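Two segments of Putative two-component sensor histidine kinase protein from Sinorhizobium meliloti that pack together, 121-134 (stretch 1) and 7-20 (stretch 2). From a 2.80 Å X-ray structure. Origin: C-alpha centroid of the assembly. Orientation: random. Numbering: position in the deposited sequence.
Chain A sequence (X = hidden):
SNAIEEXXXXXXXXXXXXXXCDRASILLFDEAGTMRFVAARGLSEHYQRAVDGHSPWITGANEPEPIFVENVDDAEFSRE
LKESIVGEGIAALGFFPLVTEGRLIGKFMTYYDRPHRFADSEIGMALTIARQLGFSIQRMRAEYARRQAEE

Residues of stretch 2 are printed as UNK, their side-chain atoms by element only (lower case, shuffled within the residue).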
ATOM      1  N   SER A 121       9.211 -13.392   0.666  1.00 35.01           N
ATOM      2  CA  SER A 121       8.534 -12.599  -0.318  1.00 34.62           C
ATOM      3  C   SER A 121       7.158 -12.078   0.189  1.00 34.43           C
ATOM      4  O   SER A 121       6.937 -10.868   0.097  1.00 34.38           O
ATOM      5  CB  SER A 121       8.438 -13.419  -1.613  1.00 34.60           C
ATOM      6  OG  SER A 121       7.351 -13.028  -2.436  1.00 36.10           O
ATOM      7  N   GLU A 122       6.260 -12.938   0.725  1.00 34.02           N
ATOM      8  CA  GLU A 122       4.902 -12.475   1.070  1.00 34.08           C
ATOM      9  C   GLU A 122       4.956 -11.612   2.308  1.00 32.77           C
ATOM     10  O   GLU A 122       4.250 -10.605   2.401  1.00 32.92           O
ATOM     11  CB  GLU A 122       3.846 -13.578   1.215  1.00 34.50           C
ATOM     12  CG  GLU A 122       3.483 -14.329  -0.092  1.00 40.31           C
ATOM     13  CD  GLU A 122       2.433 -15.536   0.059  1.00 46.40           C
ATOM     14  OE1 GLU A 122       2.076 -15.975   1.209  1.00 50.35           O
ATOM     15  OE2 GLU A 122       2.012 -16.074  -0.995  1.00 47.11           O
ATOM     16  N   ILE A 123       5.826 -11.962   3.238  1.00 31.30           N
ATOM     17  CA  ILE A 123       6.070 -11.090   4.394  1.00 30.21           C
ATOM     18  C   ILE A 123       6.439  -9.656   3.913  1.00 29.86           C
ATOM     19  O   ILE A 123       5.844  -8.640   4.336  1.00 30.16           O
ATOM     20  CB  ILE A 123       7.167 -11.726   5.332  1.00 30.00           C
ATOM     21  CG1 ILE A 123       6.596 -13.022   5.976  1.00 29.58           C
ATOM     22  CG2 ILE A 123       7.652 -10.713   6.377  1.00 27.66           C
ATOM     23  CD1 ILE A 123       7.589 -14.057   6.527  1.00 26.48           C
ATOM     24  N   GLY A 124       7.388  -9.578   2.987  1.00 28.64           N
ATOM     25  CA  GLY A 124       7.792  -8.295   2.434  1.00 27.85           C
ATOM     26  C   GLY A 124       6.633  -7.578   1.769  1.00 27.29           C
ATOM     27  O   GLY A 124       6.417  -6.390   1.971  1.00 27.08           O
ATOM     28  N   MET A 125       5.891  -8.294   0.943  1.00 26.48           N
ATOM     29  CA  MET A 125       4.727  -7.695   0.351  1.00 25.92           C
ATOM     30  C   MET A 125       3.807  -7.135   1.478  1.00 25.66           C
ATOM     31  O   MET A 125       3.451  -5.956   1.420  1.00 25.42           O
ATOM     32  CB  MET A 125       4.041  -8.694  -0.578  1.00 25.60           C
ATOM     33  CG  MET A 125       4.742  -8.761  -1.921  1.00 24.21           C
ATOM     34  SD  MET A 125       4.023  -9.955  -3.042  1.00 17.68           S
ATOM     35  CE  MET A 125       4.249 -11.458  -2.074  1.00 21.65           C
ATOM     36  N   ALA A 126       3.517  -7.944   2.518  1.00 25.01           N
ATOM     37  CA  ALA A 126       2.554  -7.605   3.600  1.00 24.23           C
ATOM     38  C   ALA A 126       2.953  -6.353   4.417  1.00 24.07           C
ATOM     39  O   ALA A 126       2.112  -5.433   4.695  1.00 23.34           O
ATOM     40  CB  ALA A 126       2.426  -8.774   4.532  1.00 24.02           C
ATOM     41  N   LEU A 127       4.239  -6.332   4.786  1.00 22.80           N
ATOM     42  CA  LEU A 127       4.842  -5.172   5.420  1.00 22.19           C
ATOM     43  C   LEU A 127       4.632  -3.935   4.606  1.00 21.68           C
ATOM     44  O   LEU A 127       4.305  -2.854   5.132  1.00 21.60           O
ATOM     45  CB  LEU A 127       6.337  -5.381   5.575  1.00 22.26           C
ATOM     46  CG  LEU A 127       6.660  -6.323   6.724  1.00 23.16           C
ATOM     47  CD1 LEU A 127       8.015  -6.954   6.574  1.00 19.68           C
ATOM     48  CD2 LEU A 127       6.509  -5.560   8.039  1.00 23.65           C
ATOM     49  N   THR A 128       4.828  -4.082   3.306  1.00 21.72           N
ATOM     50  CA  THR A 128       4.714  -2.934   2.421  1.00 22.51           C
ATOM     51  C   THR A 128       3.315  -2.373   2.531  1.00 22.57           C
ATOM     52  O   THR A 128       3.161  -1.159   2.737  1.00 22.24           O
ATOM     53  CB  THR A 128       5.071  -3.286   0.974  1.00 22.65           C
ATOM     54  OG1 THR A 128       6.342  -3.958   0.999  1.00 23.57           O
ATOM     55  CG2 THR A 128       5.158  -2.020   0.112  1.00 20.76           C
ATOM     56  N   ILE A 129       2.321  -3.271   2.507  1.00 22.49           N
ATOM     57  CA  ILE A 129       0.959  -2.833   2.567  1.00 23.19           C
ATOM     58  C   ILE A 129       0.599  -2.217   3.924  1.00 23.96           C
ATOM     59  O   ILE A 129      -0.127  -1.202   4.000  1.00 24.57           O
ATOM     60  CB  ILE A 129      -0.101  -3.899   2.097  1.00 23.97           C
ATOM     61  CG1 ILE A 129       0.017  -4.216   0.639  1.00 25.05           C
ATOM     62  CG2 ILE A 129      -1.567  -3.695   2.526  1.00 21.23           C
ATOM     63  CD1 ILE A 129      -0.856  -5.437   0.368  1.00 29.23           C
ATOM     64  N   ALA A 130       1.146  -2.815   4.981  1.00 24.53           N
ATOM     65  CA  ALA A 130       1.006  -2.316   6.330  1.00 24.03           C
ATOM     66  C   ALA A 130       1.575  -0.895   6.450  1.00 24.57           C
ATOM     67  O   ALA A 130       0.949  -0.041   7.094  1.00 24.76           O
ATOM     68  CB  ALA A 130       1.681  -3.256   7.257  1.00 22.98           C
ATOM     69  N   ARG A 131       2.722  -0.598   5.826  1.00 25.15           N
ATOM     70  CA  ARG A 131       3.205   0.808   5.856  1.00 25.83           C
ATOM     71  C   ARG A 131       2.184   1.690   5.200  1.00 25.57           C
ATOM     72  O   ARG A 131       1.886   2.791   5.686  1.00 25.50           O
ATOM     73  CB  ARG A 131       4.437   1.060   5.027  1.00 26.23           C
ATOM     74  CG  ARG A 131       5.631   0.212   5.271  1.00 30.38           C
ATOM     75  CD  ARG A 131       6.785   0.580   4.199  1.00 35.20           C
ATOM     76  NE  ARG A 131       8.024  -0.180   4.460  1.00 36.45           N
ATOM     77  CZ  ARG A 131       8.996   0.215   5.277  1.00 36.97           C
ATOM     78  NH1 ARG A 131       8.936   1.382   5.906  1.00 40.59           N
ATOM     79  NH2 ARG A 131      10.049  -0.547   5.451  1.00 38.05           N
ATOM     80  N   GLN A 132       1.682   1.238   4.054  1.00 24.82           N
ATOM     81  CA  GLN A 132       0.849   2.110   3.291  1.00 25.28           C
ATOM     82  C   GLN A 132      -0.490   2.408   3.997  1.00 24.92           C
ATOM     83  O   GLN A 132      -1.064   3.536   3.857  1.00 23.85           O
ATOM     84  CB  GLN A 132       0.616   1.574   1.899  1.00 25.59           C
ATOM     85  CG  GLN A 132       0.048   2.663   1.008  1.00 28.36           C
ATOM     86  CD  GLN A 132       0.197   2.368  -0.461  1.00 34.18           C
ATOM     87  OE1 GLN A 132       1.037   1.554  -0.859  1.00 36.31           O
ATOM     88  NE2 GLN A 132      -0.624   3.033  -1.299  1.00 40.45           N
ATOM     89  N   LEU A 133      -0.994   1.413   4.754  1.00 23.60           N
ATOM     90  CA  LEU A 133      -2.180   1.669   5.590  1.00 22.10           C
ATOM     91  C   LEU A 133      -1.815   2.727   6.664  1.00 21.49           C
ATOM     92  O   LEU A 133      -2.535   3.705   6.892  1.00 21.02           O
ATOM     93  CB  LEU A 133      -2.667   0.391   6.252  1.00 21.35           C
ATOM     94  CG  LEU A 133      -3.853   0.493   7.215  1.00 21.87           C
ATOM     95  CD1 LEU A 133      -5.106   0.971   6.486  1.00 21.09           C
ATOM     96  CD2 LEU A 133      -4.156  -0.847   7.961  1.00 23.12           C
ATOM     97  N   GLY A 134      -0.681   2.538   7.315  1.00 20.01           N
ATOM     98  CA  GLY A 134      -0.291   3.484   8.324  1.00 20.00           C
ATOM     99  C   GLY A 134      -0.333   4.868   7.761  1.00 20.28           C
ATOM    100  O   GLY A 134      -1.029   5.775   8.287  1.00 21.48           O
ATOM    101  N   UNK A   7     -10.362   3.198   1.763  1.00 23.93           N
ATOM    102  CA  UNK A   7      -8.962   2.844   1.881  1.00 22.71           C
ATOM    103  C   UNK A   7      -8.858   1.459   2.487  1.00 22.82           C
ATOM    104  O   UNK A   7      -7.976   0.669   2.111  1.00 22.12           O
ATOM    105  c   UNK A   7      -8.159   5.236   2.181  1.00 21.80           C
ATOM    106  c   UNK A   7      -6.706   3.301   2.744  1.00 20.45           C
ATOM    107  c   UNK A   7      -8.122   3.805   2.722  1.00 22.62           C
ATOM    108  N   UNK A   8      -9.770   1.146   3.417  1.00 23.03           N
ATOM    109  CA  UNK A   8      -9.777  -0.204   4.034  1.00 22.92           C
ATOM    110  C   UNK A   8     -10.127  -1.290   3.009  1.00 23.18           C
ATOM    111  O   UNK A   8      -9.419  -2.283   2.893  1.00 23.48           O
ATOM    112  c   UNK A   8      -9.219   0.995   6.760  1.00 21.49           C
ATOM    113  c   UNK A   8     -11.538   1.062   7.178  1.00 20.64           C
ATOM    114  o   UNK A   8      -9.911   3.019   9.695  1.00 21.22           O
ATOM    115  c   UNK A   8     -10.494   0.618   6.394  1.00 21.65           C
ATOM    116  c   UNK A   8     -10.073   2.217   8.603  1.00 19.57           C
ATOM    117  c   UNK A   8     -11.334   1.852   8.257  1.00 19.38           C
ATOM    118  c   UNK A   8     -10.764  -0.290   5.195  1.00 22.78           C
ATOM    119  c   UNK A   8      -9.003   1.814   7.858  1.00 19.41           C
ATOM    120  N   UNK A   9     -11.215  -1.101   2.270  1.00 22.88           N
ATOM    121  CA  UNK A   9     -11.571  -2.046   1.221  1.00 23.37           C
ATOM    122  C   UNK A   9     -10.468  -2.239   0.118  1.00 22.87           C
ATOM    123  O   UNK A   9     -10.216  -3.395  -0.326  1.00 22.54           O
ATOM    124  o   UNK A   9     -14.311  -2.917   3.569  1.00 39.27           O
ATOM    125  c   UNK A   9     -14.142  -1.774   1.456  1.00 25.75           C
ATOM    126  o   UNK A   9     -14.290  -4.250   1.815  1.00 35.52           O
ATOM    127  c   UNK A   9     -12.916  -1.665   0.578  1.00 23.43           C
ATOM    128  c   UNK A   9     -14.247  -3.076   2.320  1.00 33.49           C
ATOM    129  N   UNK A  10      -9.824  -1.133  -0.293  1.00 21.33           N
ATOM    130  CA  UNK A  10      -8.700  -1.178  -1.257  1.00 20.46           C
ATOM    131  C   UNK A  10      -7.565  -2.031  -0.704  1.00 19.73           C
ATOM    132  O   UNK A  10      -6.856  -2.765  -1.467  1.00 18.18           O
ATOM    133  c   UNK A  10      -8.157   0.295  -1.583  1.00 19.47           C
ATOM    134  N   UNK A  11      -7.359  -1.904   0.617  1.00 18.65           N
ATOM    135  CA  UNK A  11      -6.246  -2.597   1.222  1.00 18.63           C
ATOM    136  C   UNK A  11      -6.567  -4.073   1.204  1.00 19.31           C
ATOM    137  O   UNK A  11      -5.735  -4.909   0.876  1.00 20.39           O
ATOM    138  o   UNK A  11      -5.711  -0.798   2.726  1.00 18.92           O
ATOM    139  c   UNK A  11      -5.989  -2.191   2.647  1.00 18.39           C
ATOM    140  c   UNK A  11      -4.828  -2.903   3.133  1.00 15.83           C
ATOM    141  N   UNK A  12      -7.799  -4.380   1.564  1.00 19.36           N
ATOM    142  CA  UNK A  12      -8.259  -5.737   1.568  1.00 19.31           C
ATOM    143  C   UNK A  12      -8.150  -6.285   0.116  1.00 20.09           C
ATOM    144  O   UNK A  12      -7.771  -7.461  -0.101  1.00 19.33           O
ATOM    145  c   UNK A  12      -9.703  -5.802   2.155  1.00 18.97           C
ATOM    146  c   UNK A  12      -9.191  -6.274   4.699  1.00 12.40           C
ATOM    147  c   UNK A  12     -11.496  -5.424   3.968  1.00 11.63           C
ATOM    148  c   UNK A  12     -10.003  -5.432   3.641  1.00 16.40           C
ATOM    149  N   UNK A  13      -8.462  -5.433  -0.864  1.00 20.40           N
ATOM    150  CA  UNK A  13      -8.238  -5.808  -2.258  1.00 21.43           C
ATOM    151  C   UNK A  13      -6.759  -6.111  -2.527  1.00 21.59           C
ATOM    152  O   UNK A  13      -6.441  -7.152  -3.125  1.00 21.32           O
ATOM    153  c   UNK A  13      -8.697  -4.744  -3.244  1.00 20.99           C
ATOM    154  o   UNK A  13     -10.960  -5.439  -2.921  1.00 24.25           O
ATOM    155  c   UNK A  13     -10.173  -4.544  -3.233  1.00 22.94           C
ATOM    156  o   UNK A  13     -10.597  -3.442  -3.548  1.00 30.53           O
ATOM    157  N   UNK A  14      -5.875  -5.220  -2.086  1.00 21.42           N
ATOM    158  CA  UNK A  14      -4.466  -5.451  -2.327  1.00 21.96           C
ATOM    159  C   UNK A  14      -4.037  -6.687  -1.537  1.00 22.07           C
ATOM    160  O   UNK A  14      -3.287  -7.474  -2.048  1.00 21.47           O
ATOM    161  c   UNK A  14      -3.600  -4.233  -1.958  1.00 21.19           C
ATOM    162  N   UNK A  15      -4.511  -6.870  -0.311  1.00 22.78           N
ATOM    163  CA  UNK A  15      -4.056  -8.025   0.450  1.00 24.22           C
ATOM    164  C   UNK A  15      -4.331  -9.330  -0.304  1.00 25.25           C
ATOM    165  O   UNK A  15      -3.460 -10.199  -0.362  1.00 24.40           O
ATOM    166  c   UNK A  15      -4.903  -6.293   3.779  1.00 25.94           C
ATOM    167  c   UNK A  15      -3.932  -7.181   2.819  1.00 25.44           C
ATOM    168  c   UNK A  15      -4.665  -8.125   1.849  1.00 24.37           C
ATOM    169  c   UNK A  15      -4.519  -9.520   2.359  1.00 22.44           C
ATOM    170  N   UNK A  16      -5.523  -9.421  -0.896  1.00 26.54           N
ATOM    171  CA  UNK A  16      -5.970 -10.617  -1.603  1.00 27.88           C
ATOM    172  C   UNK A  16      -5.177 -10.902  -2.862  1.00 27.49           C
ATOM    173  O   UNK A  16      -4.805 -12.055  -3.132  1.00 28.74           O
ATOM    174  c   UNK A  16      -9.887 -10.244  -1.112  1.00 35.81           C
ATOM    175  c   UNK A  16      -8.409 -10.462  -0.732  1.00 33.18           C
ATOM    176  n   UNK A  16     -10.822 -10.702  -0.265  1.00 32.37           N
ATOM    177  o   UNK A  16     -10.167  -9.661  -2.164  1.00 41.22           O
ATOM    178  c   UNK A  16      -7.451 -10.475  -1.982  1.00 28.81           C
ATOM    179  N   UNK A  17      -4.966  -9.851  -3.633  1.00 26.27           N
ATOM    180  CA  UNK A  17      -4.238  -9.938  -4.843  1.00 26.08           C
ATOM    181  C   UNK A  17      -2.760 -10.157  -4.640  1.00 26.76           C
ATOM    182  O   UNK A  17      -2.149 -10.930  -5.376  1.00 27.10           O
ATOM    183  N   UNK A  18      -2.156  -9.483  -3.665  1.00 27.38           N
ATOM    184  CA  UNK A  18      -0.713  -9.677  -3.394  1.00 27.36           C
ATOM    185  C   UNK A  18      -0.366 -10.963  -2.590  1.00 27.57           C
ATOM    186  O   UNK A  18       0.732 -11.514  -2.744  1.00 27.25           O
ATOM    187  c   UNK A  18      -0.090  -8.434  -2.756  1.00 25.88           C
ATOM    188  N   UNK A  19      -1.274 -11.452  -1.757  1.00 28.34           N
ATOM    189  CA  UNK A  19      -0.889 -12.513  -0.825  1.00 29.15           C
ATOM    190  C   UNK A  19      -1.725 -13.762  -0.889  1.00 29.49           C
ATOM    191  O   UNK A  19      -1.426 -14.710  -0.131  1.00 29.87           O
ATOM    192  c   UNK A  19       1.353 -10.947   0.993  1.00 34.25           C
ATOM    193  c   UNK A  19      -0.188 -10.781   1.061  1.00 32.32           C
ATOM    194  c   UNK A  19      -0.909 -12.059   0.634  1.00 29.45           C
ATOM    195  c   UNK A  19      -0.649 -10.360   2.466  1.00 31.81           C
ATOM    196  N   UNK A  20      -2.738 -13.849  -1.743  1.00 29.42           N
ATOM    197  CA  UNK A  20      -3.405 -15.168  -1.801  1.00 30.75           C
ATOM    198  C   UNK A  20      -3.546 -16.005  -0.427  1.00 29.41           C
ATOM    199  O   UNK A  20      -3.131 -17.178  -0.309  1.00 29.89           O
ATOM    200  c   UNK A  20      -3.469 -17.372  -3.031  1.00 35.52           C
ATOM    201  o   UNK A  20      -4.269 -17.795  -2.163  1.00 38.64           O
ATOM    202  c   UNK A  20      -2.717 -16.064  -2.842  1.00 31.39           C
ATOM    203  n   UNK A  20      -3.289 -17.987  -4.223  1.00 40.98           N
TER

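Position 7 carries three side-chain carbons, the first bearing the other two. A fork at CB without oxygen identifies Val 7. Its CB points toward stretch 1, but its CG1 comes no nearer than 4.7 Å to Leu 133 CD1, too far to count among the contacts.

At position 8, one carbon leads to a six-carbon ring bearing an oxygen, the signature of Tyr 8. Its CA-to-CB bond points away from stretch 1, yet the ring comes nearer: CD1 of Tyr 8 lies 4.1 Å from Leu 133 CD1, which sits at the ring edge, near its plane.

Position 9 has three carbons in a chain, the third carrying two oxygens. That is a carboxylate one methylene longer than aspartate, hence Glu 9, and it is out of reach of stretch 1. Position 10 has a single carbon and is likewise distant: Ala 10.

Position 11 shows one carbon bearing an oxygen and a carbon, which defines Thr 11. Its methyl CG2 lies 3.4 Å from Ile 129 CG2. The hydroxyl turns back on its own helix, Thr 11 OG1 donating to Val 7 O at 2.8 Å, so its polarity is satisfied without a partner across the contact.

Position 12 holds four carbons forked at the second, on a CA-to-CB bond that points away from stretch 1: Leu 12. Position 13 has two carbons, the second carrying two oxygens, which gives Asp 13; both oxygens are hydrogen-bonded elsewhere in the structure.

Position 14 is again a single carbon, now pointing toward stretch 1. This is Ala 14, whose CB is 3.8 Å from Ile 129 CD1. At position 15, four carbons fork at the first, with one arm two carbons long, as in Ile 15; its CG1 lies 4.2 Å from Ile 129 CG2.

Position 16 has three carbons, the third bearing one oxygen and one nitrogen, so it is Gln 16, exposed and out of reach. Position 17 lacks side-chain atoms altogether: Gly 17. Position 18 has one carbon, directed toward stretch 1, and is Ala 18; its CB lies 4.4 Å from both Met 125 SD and Ile 129 CD1.

Position 19 has four carbons forked at the second, and their end approaches stretch 1. In this residue, Leu 19, CD2 is 3.2 Å from Glu 122 O and 3.8 Å from Met 125 CB, while CD1 is 4.0 Å from Ala 126 CB. Position 20 has two carbons, the second with an oxygen and a nitrogen. It is Asn 20, whose positive phi (36°) marks the departure from the helix.

The helices run nearly antiparallel, at 167°, with axes 10.1 Å apart at closest approach. No hydrogen bond crosses between them; packing is mainly apolar and buries 509 Å², both sides summed. Ile 129 provides the central knob, sitting among Thr 11, Ala 14, Ile 15 and Ala 18, where the side chains of the two alanines are single methyl groups. The end of Leu 19 packs against Glu 122, Met 125 and Ala 126, while Leu 133 extends the contact to Tyr 8 and Thr 11.

Stretch 2, residues 7-20: VYEATLDAIQGALN
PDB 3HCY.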